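Local coordinates for protein 3-chlorocatechol 1,2-dioxygenase (Rhodococcus opacus, PDB 2BOY) that probably cleaves the ring of catechols such as 3-chlorocatechol between the two hydroxyl-bearing carbons, using a bound ferric iron and molecular oxygen, at residues A[230-235]-A[241-246]; A[52-57]-A[182-187]. One frame throughout, in Å; residues are numbered along the deposited sequence.

Contact 1: A[230-235]-A[241-246]; sequences LSLDKI and PHFETS
Asp233 and Glu244 pair through two backbone hydrogen bonds of 2.9 Å, Asp233 N to Glu244 O and Glu244 N to Asp233 O. Ile235 and His242 do the same, the shorter bond being Ile235 N to His242 O at 2.7 Å. Lys234 and Phe243 form the non-hydrogen-bonded pair between them. Toward Leu230 the strands part: Thr245 OG1 takes over, donating to Ser231 O (2.7 Å) from above the carbonyl plane. With OG1 anti to the backbone N (chi1 -167°), the hydroxyl reaches across the gap. Water 1 donates to Thr245 OG1 and Ser246 O while accepting from Ser231 N, and water 3 links the carbonyls of Ser231 and Glu244. This is an antiparallel beta hairpin of strands 229-236 and 241-250, which lies in the catalytic-domain sheet between strand 204-210, beside Leu230, and strand 102-110, beside Phe243 and Thr245. Among apolar contacts, Ile235 CB sits over one face of the His242 imidazole, a CH-pi contact 3.9 Å from the centroid. Lys234 CG meets Phe243 CE1 obliquely at 3.8 Å, and its ammonium goes on to a salt bridge with Glu236. Leu232 splits its contacts, CG against Phe243 CB and CD1 against Thr245 CB (3.7 Å). On the face with Asp233 and Glu244, water 4 donates to both OD2 of Asp233 and OE1 of Glu244, probably easing the proximity of two like charges.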
loop_
_atom_site.group_PDB
_atom_site.type_symbol
_atom_site.label_atom_id
_atom_site.label_comp_id
_atom_site.label_asym_id
_atom_site.label_seq_id
_atom_site.Cartn_x
_atom_site.Cartn_y
_atom_site.Cartn_z
ATOM N N LEU A 230 28.512 6.672 16.774
ATOM C CA LEU A 230 29.296 6.660 18.003
ATOM C C LEU A 230 30.666 6.073 17.738
ATOM O O LEU A 230 30.800 5.202 16.876
ATOM C CB LEU A 230 28.639 5.757 19.040
ATOM C CG LEU A 230 27.226 6.111 19.518
ATOM C CD1 LEU A 230 26.694 4.988 20.415
ATOM C CD2 LEU A 230 27.184 7.453 20.248
ATOM N N SER A 231 31.656 6.552 18.485
ATOM C CA SER A 231 32.982 5.926 18.527
ATOM C C SER A 231 33.099 5.090 19.790
ATOM O O SER A 231 32.665 5.498 20.860
ATOM C CB SER A 231 34.075 6.992 18.505
ATOM O OG SER A 231 33.974 7.836 19.633
ATOM N N LEU A 232 33.701 3.922 19.649
ATOM C CA LEU A 232 33.898 2.969 20.725
ATOM C C LEU A 232 35.377 2.939 21.127
ATOM O O LEU A 232 36.264 2.882 20.239
ATOM C CB LEU A 232 33.546 1.588 20.196
ATOM C CG LEU A 232 32.248 0.893 20.599
ATOM C CD1 LEU A 232 31.161 1.871 21.048
ATOM C CD2 LEU A 232 31.789 -0.082 19.506
ATOM N N ASP A 233 35.636 2.976 22.434
ATOM C CA ASP A 233 36.985 2.748 22.960
ATOM C C ASP A 233 37.053 1.374 23.598
ATOM O O ASP A 233 36.199 1.009 24.402
ATOM C CB ASP A 233 37.355 3.817 23.989
ATOM C CG ASP A 233 37.507 5.205 23.365
ATOM O OD1 ASP A 233 37.800 5.278 22.145
ATOM O OD2 ASP A 233 37.368 6.274 24.012
ATOM N N LYS A 234 38.061 0.596 23.231
ATOM C CA LYS A 234 38.229 -0.725 23.817
ATOM C C LYS A 234 38.978 -0.602 25.136
ATOM O O LYS A 234 40.094 -0.090 25.169
ATOM C CB LYS A 234 39.000 -1.627 22.853
ATOM C CG LYS A 234 38.887 -3.107 23.155
ATOM C CD LYS A 234 39.656 -3.929 22.132
ATOM C CE LYS A 234 39.598 -5.397 22.491
ATOM N NZ LYS A 234 40.901 -6.106 22.214
ATOM N N ILE A 235 38.362 -1.074 26.212
ATOM C CA ILE A 235 38.962 -1.036 27.556
ATOM C C ILE A 235 39.338 -2.438 28.010
ATOM O O ILE A 235 38.478 -3.293 28.175
ATOM C CB ILE A 235 37.982 -0.417 28.590
ATOM C CG1 ILE A 235 37.482 0.984 28.171
ATOM C CG2 ILE A 235 38.590 -0.459 30.020
ATOM C CD1 ILE A 235 38.555 1.967 27.709
ATOM N N PRO A 241 37.848 -7.643 27.841
ATOM C CA PRO A 241 37.818 -6.310 27.238
ATOM C C PRO A 241 36.354 -5.868 27.221
ATOM O O PRO A 241 35.462 -6.718 27.207
ATOM C CB PRO A 241 38.341 -6.549 25.813
ATOM C CG PRO A 241 37.956 -7.954 25.499
ATOM C CD PRO A 241 37.916 -8.702 26.816
ATOM N N HIS A 242 36.104 -4.574 27.293
ATOM C CA HIS A 242 34.770 -4.093 27.024
ATOM C C HIS A 242 34.917 -2.811 26.220
ATOM O O HIS A 242 36.055 -2.383 25.914
ATOM C CB HIS A 242 33.930 -3.931 28.305
ATOM C CG HIS A 242 34.369 -2.810 29.198
ATOM N ND1 HIS A 242 35.049 -3.022 30.379
ATOM C CD2 HIS A 242 34.201 -1.467 29.101
ATOM C CE1 HIS A 242 35.305 -1.862 30.958
ATOM N NE2 HIS A 242 34.816 -0.901 30.196
ATOM N N PHE A 243 33.782 -2.232 25.845
ATOM C CA PHE A 243 33.767 -1.043 25.017
ATOM C C PHE A 243 33.092 0.042 25.790
ATOM O O PHE A 243 32.176 -0.245 26.571
ATOM C CB PHE A 243 33.060 -1.339 23.702
ATOM C CG PHE A 243 33.818 -2.335 22.868
ATOM C CD1 PHE A 243 34.868 -1.916 22.063
ATOM C CD2 PHE A 243 33.563 -3.695 22.992
ATOM C CE1 PHE A 243 35.626 -2.860 21.313
ATOM C CE2 PHE A 243 34.319 -4.646 22.269
ATOM C CZ PHE A 243 35.341 -4.226 21.434
ATOM N N GLU A 244 33.539 1.260 25.558
ATOM C CA GLU A 244 32.934 2.428 26.172
ATOM C C GLU A 244 32.648 3.485 25.113
ATOM O O GLU A 244 33.387 3.624 24.124
ATOM C CB GLU A 244 33.872 2.948 27.251
ATOM C CG GLU A 244 33.509 4.278 27.837
ATOM C CD GLU A 244 34.603 4.731 28.800
ATOM O OE1 GLU A 244 35.201 5.808 28.552
ATOM O OE2 GLU A 244 34.889 3.983 29.769
ATOM N N THR A 245 31.564 4.225 25.319
ATOM C CA THR A 245 31.200 5.299 24.399
ATOM C C THR A 245 30.471 6.414 25.167
ATOM O O THR A 245 30.056 6.197 26.278
ATOM C CB THR A 245 30.373 4.717 23.229
ATOM O OG1 THR A 245 30.272 5.703 22.187
ATOM C CG2 THR A 245 28.904 4.452 23.633
ATOM N N SER A 246 30.368 7.606 24.574
ATOM C CA SER A 246 29.828 8.780 25.255
ATOM C C SER A 246 28.970 9.453 24.223
ATOM O O SER A 246 29.301 9.443 23.024
ATOM C CB SER A 246 30.937 9.772 25.644
ATOM O OG SER A 246 31.770 9.195 26.634
HETATM O O HOH W 1 30.662 8.540 20.558
HETATM O O HOH W 2 32.855 8.135 22.445
HETATM O O HOH W 3 34.509 6.266 23.244
HETATM O O HOH W 4 37.243 6.213 26.722
#

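Contact 2: A[52-57]-A[182-187]; sequences DVFFEH and AGWHAW. With BHO (benzhydroxamic acid), chain J.
Phe54 puts the CE1 corner of its ring against the CZ3 corner of the Trp184 indole, 3.7 Å from CE1 to CZ3. The pair ties the end of helix 47-54, in the N-terminal helical region of this intradiol dioxygenase, to the loop that leads from helix 174-181 into strand 187-197 of the catalytic domain. The rings meet rim to rim, with neither lying over the other: the Phe54 ring and the six-membered ring of Trp184 have centroids 6.0 Å apart and planes at 58°. Phe54 CG stands anti to its carbonyl carbon (chi1 -70°), and from there the ring extends to the indole even though the CB does not point at the loop. Each ring is backed by a neighbour from its own segment. Val53 CG1 lies 3.6 Å above the plane of the Phe54 ring, over its centre, while the Ala182 methyl, CB, is centred 3.5 Å above the Trp184 ring plane. Next along the chain from Ala182, Gly183 ends helix 174-181 in a Schellman motif with positive phi, and the next residue, Trp184, has its CB directed toward the 52-57 segment. Leu179 of that helix touches both aromatic side chains, and Ile14 of the second subunit packs on Phe54, so the aromatic pair lies close to the dimer interface. The same helix end reaches the ligand pocket: Asp52 and Val53 line the site of benzhydroxamic acid, and Asp52 OD1 is hydrogen-bonded to Tyr31 of the second subunit. While CG1 of Val53 covers the Phe54 ring, its other methyl, CG2, comes to 3.3 Å from C4 of the bound benzhydroxamic acid.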
loop_
_atom_site.group_PDB
_atom_site.type_symbol
_atom_site.label_atom_id
_atom_site.label_comp_id
_atom_site.label_asym_id
_atom_site.label_seq_id
_atom_site.Cartn_x
_atom_site.Cartn_y
_atom_site.Cartn_z
ATOM N N ASP A 52 7.498 1.731 7.917
ATOM C CA ASP A 52 8.640 2.226 8.683
ATOM C C ASP A 52 9.969 1.930 7.996
ATOM O O ASP A 52 10.892 2.755 8.100
ATOM C CB ASP A 52 8.665 1.675 10.106
ATOM C CG ASP A 52 7.657 2.363 11.007
ATOM O OD1 ASP A 52 6.937 3.297 10.558
ATOM O OD2 ASP A 52 7.498 1.997 12.182
ATOM N N VAL A 53 10.067 0.810 7.273
ATOM C CA VAL A 53 11.287 0.528 6.492
ATOM C C VAL A 53 11.488 1.564 5.363
ATOM O O VAL A 53 12.559 2.185 5.231
ATOM C CB VAL A 53 11.294 -0.906 5.928
ATOM C CG1 VAL A 53 12.382 -1.097 4.840
ATOM C CG2 VAL A 53 11.555 -1.876 7.057
ATOM N N PHE A 54 10.441 1.769 4.569
ATOM C CA PHE A 54 10.590 2.490 3.308
ATOM C C PHE A 54 10.243 3.967 3.321
ATOM O O PHE A 54 10.732 4.729 2.470
ATOM C CB PHE A 54 9.766 1.771 2.222
ATOM C CG PHE A 54 10.364 0.442 1.828
ATOM C CD1 PHE A 54 11.562 0.408 1.143
ATOM C CD2 PHE A 54 9.755 -0.752 2.186
ATOM C CE1 PHE A 54 12.127 -0.828 0.771
ATOM C CE2 PHE A 54 10.324 -1.972 1.850
ATOM C CZ PHE A 54 11.495 -1.993 1.126
ATOM N N PHE A 55 9.388 4.364 4.254
ATOM C CA PHE A 55 8.835 5.726 4.235
ATOM C C PHE A 55 9.076 6.552 5.476
ATOM O O PHE A 55 9.110 7.780 5.366
ATOM C CB PHE A 55 7.345 5.716 3.929
ATOM C CG PHE A 55 7.024 5.016 2.669
ATOM C CD1 PHE A 55 6.395 3.788 2.703
ATOM C CD2 PHE A 55 7.412 5.553 1.434
ATOM C CE1 PHE A 55 6.132 3.087 1.501
ATOM C CE2 PHE A 55 7.157 4.856 0.239
ATOM C CZ PHE A 55 6.522 3.626 0.277
ATOM N N GLU A 56 9.197 5.942 6.663
ATOM C CA GLU A 56 9.333 6.791 7.864
ATOM C C GLU A 56 10.541 7.753 7.806
ATOM O O GLU A 56 10.440 8.892 8.280
ATOM C CB GLU A 56 9.296 5.995 9.189
ATOM C CG GLU A 56 9.083 6.860 10.440
ATOM C CD GLU A 56 9.362 6.179 11.772
ATOM O OE1 GLU A 56 9.384 6.915 12.797
ATOM O OE2 GLU A 56 9.599 4.952 11.823
ATOM N N HIS A 57 11.689 7.303 7.267
ATOM C CA HIS A 57 12.837 8.218 7.132
ATOM C C HIS A 57 12.466 9.552 6.450
ATOM O O HIS A 57 12.947 10.631 6.858
ATOM C CB HIS A 57 14.040 7.562 6.424
ATOM C CG HIS A 57 13.838 7.341 4.957
ATOM N ND1 HIS A 57 14.238 8.265 4.004
ATOM C CD2 HIS A 57 13.264 6.317 4.276
ATOM C CE1 HIS A 57 13.925 7.808 2.801
ATOM N NE2 HIS A 57 13.337 6.627 2.940
ATOM N N ALA A 182 13.324 -7.846 -4.763
ATOM C CA ALA A 182 13.936 -6.694 -5.474
ATOM C C ALA A 182 15.479 -6.688 -5.489
ATOM O O ALA A 182 16.083 -5.728 -5.970
ATOM C CB ALA A 182 13.431 -5.341 -4.903
ATOM N N GLY A 183 16.102 -7.734 -4.951
ATOM C CA GLY A 183 17.548 -7.820 -4.820
ATOM C C GLY A 183 18.192 -6.825 -3.851
ATOM O O GLY A 183 19.359 -6.471 -4.026
ATOM N N TRP A 184 17.443 -6.355 -2.852
ATOM C CA TRP A 184 17.939 -5.327 -1.929
ATOM C C TRP A 184 18.340 -5.947 -0.611
ATOM O O TRP A 184 17.643 -6.814 -0.105
ATOM C CB TRP A 184 16.835 -4.302 -1.661
ATOM C CG TRP A 184 16.390 -3.533 -2.878
ATOM C CD1 TRP A 184 17.063 -3.364 -4.059
ATOM C CD2 TRP A 184 15.172 -2.818 -3.005
ATOM N NE1 TRP A 184 16.322 -2.593 -4.920
ATOM C CE2 TRP A 184 15.154 -2.239 -4.292
ATOM C CE3 TRP A 184 14.058 -2.638 -2.163
ATOM C CZ2 TRP A 184 14.073 -1.488 -4.764
ATOM C CZ3 TRP A 184 12.966 -1.881 -2.633
ATOM C CH2 TRP A 184 12.993 -1.305 -3.915
ATOM N N HIS A 185 19.471 -5.531 -0.052
ATOM C CA HIS A 185 19.857 -5.968 1.279
ATOM C C HIS A 185 18.771 -5.587 2.273
ATOM O O HIS A 185 18.174 -4.498 2.158
ATOM C CB HIS A 185 21.138 -5.241 1.689
ATOM C CG HIS A 185 22.352 -5.740 0.976
ATOM N ND1 HIS A 185 23.175 -4.918 0.220
ATOM C CD2 HIS A 185 22.886 -6.982 0.911
ATOM C CE1 HIS A 185 24.183 -5.643 -0.252
ATOM N NE2 HIS A 185 24.019 -6.896 0.140
ATOM N N ALA A 186 18.532 -6.479 3.239
ATOM C CA ALA A 186 17.493 -6.260 4.228
ATOM C C ALA A 186 18.040 -5.822 5.587
ATOM O O ALA A 186 17.365 -6.001 6.594
ATOM C CB ALA A 186 16.683 -7.547 4.374
ATOM N N TRP A 187 19.252 -5.261 5.632
ATOM C CA TRP A 187 19.941 -5.043 6.919
ATOM C C TRP A 187 19.830 -3.612 7.432
ATOM O O TRP A 187 19.996 -2.678 6.663
ATOM C CB TRP A 187 21.431 -5.288 6.759
ATOM C CG TRP A 187 21.755 -6.733 6.568
ATOM C CD1 TRP A 187 21.880 -7.419 5.360
ATOM C CD2 TRP A 187 21.984 -7.689 7.600
ATOM N NE1 TRP A 187 22.201 -8.737 5.603
ATOM C CE2 TRP A 187 22.276 -8.935 6.964
ATOM C CE3 TRP A 187 21.985 -7.630 9.011
ATOM C CZ2 TRP A 187 22.544 -10.097 7.696
ATOM C CZ3 TRP A 187 22.271 -8.783 9.730
ATOM C CH2 TRP A 187 22.532 -10.004 9.071
HETATM C C1 BHO J . 13.514 -0.712 12.586
HETATM C C2 BHO J . 13.206 0.404 11.670
HETATM C C3 BHO J . 12.499 0.131 10.497
HETATM C C4 BHO J . 12.123 -1.193 10.215
HETATM C C5 BHO J . 12.427 -2.230 11.080
HETATM C C6 BHO J . 13.133 -2.004 12.263
HETATM C C BHO J . 14.269 -0.414 13.843
HETATM O O1 BHO J . 14.997 0.524 13.819
HETATM N N BHO J . 14.243 -1.120 14.956
HETATM O O2 BHO J . 13.206 -1.508 15.518
#

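From the N terminus, helices 3-24 and 28-43 precede helix 47-54 and the start of helix 56-64, which hold 52-57; the chain then runs through the first strands of the catalytic domain and helix 174-181 before 182-187 returns to 52-57. Contact 2 thus closes a long loop, with 124 residues between its segments, and joins the helical region to the catalytic domain. Strands 187-197 and 204-210 follow, and only then does contact 1 close a short hairpin, with five residues between its segments, near the C terminus. The two are in series, neither nested nor crossed. Their centres lie about 29 Å apart: contact 1 is within the sheet, contact 2 between domains.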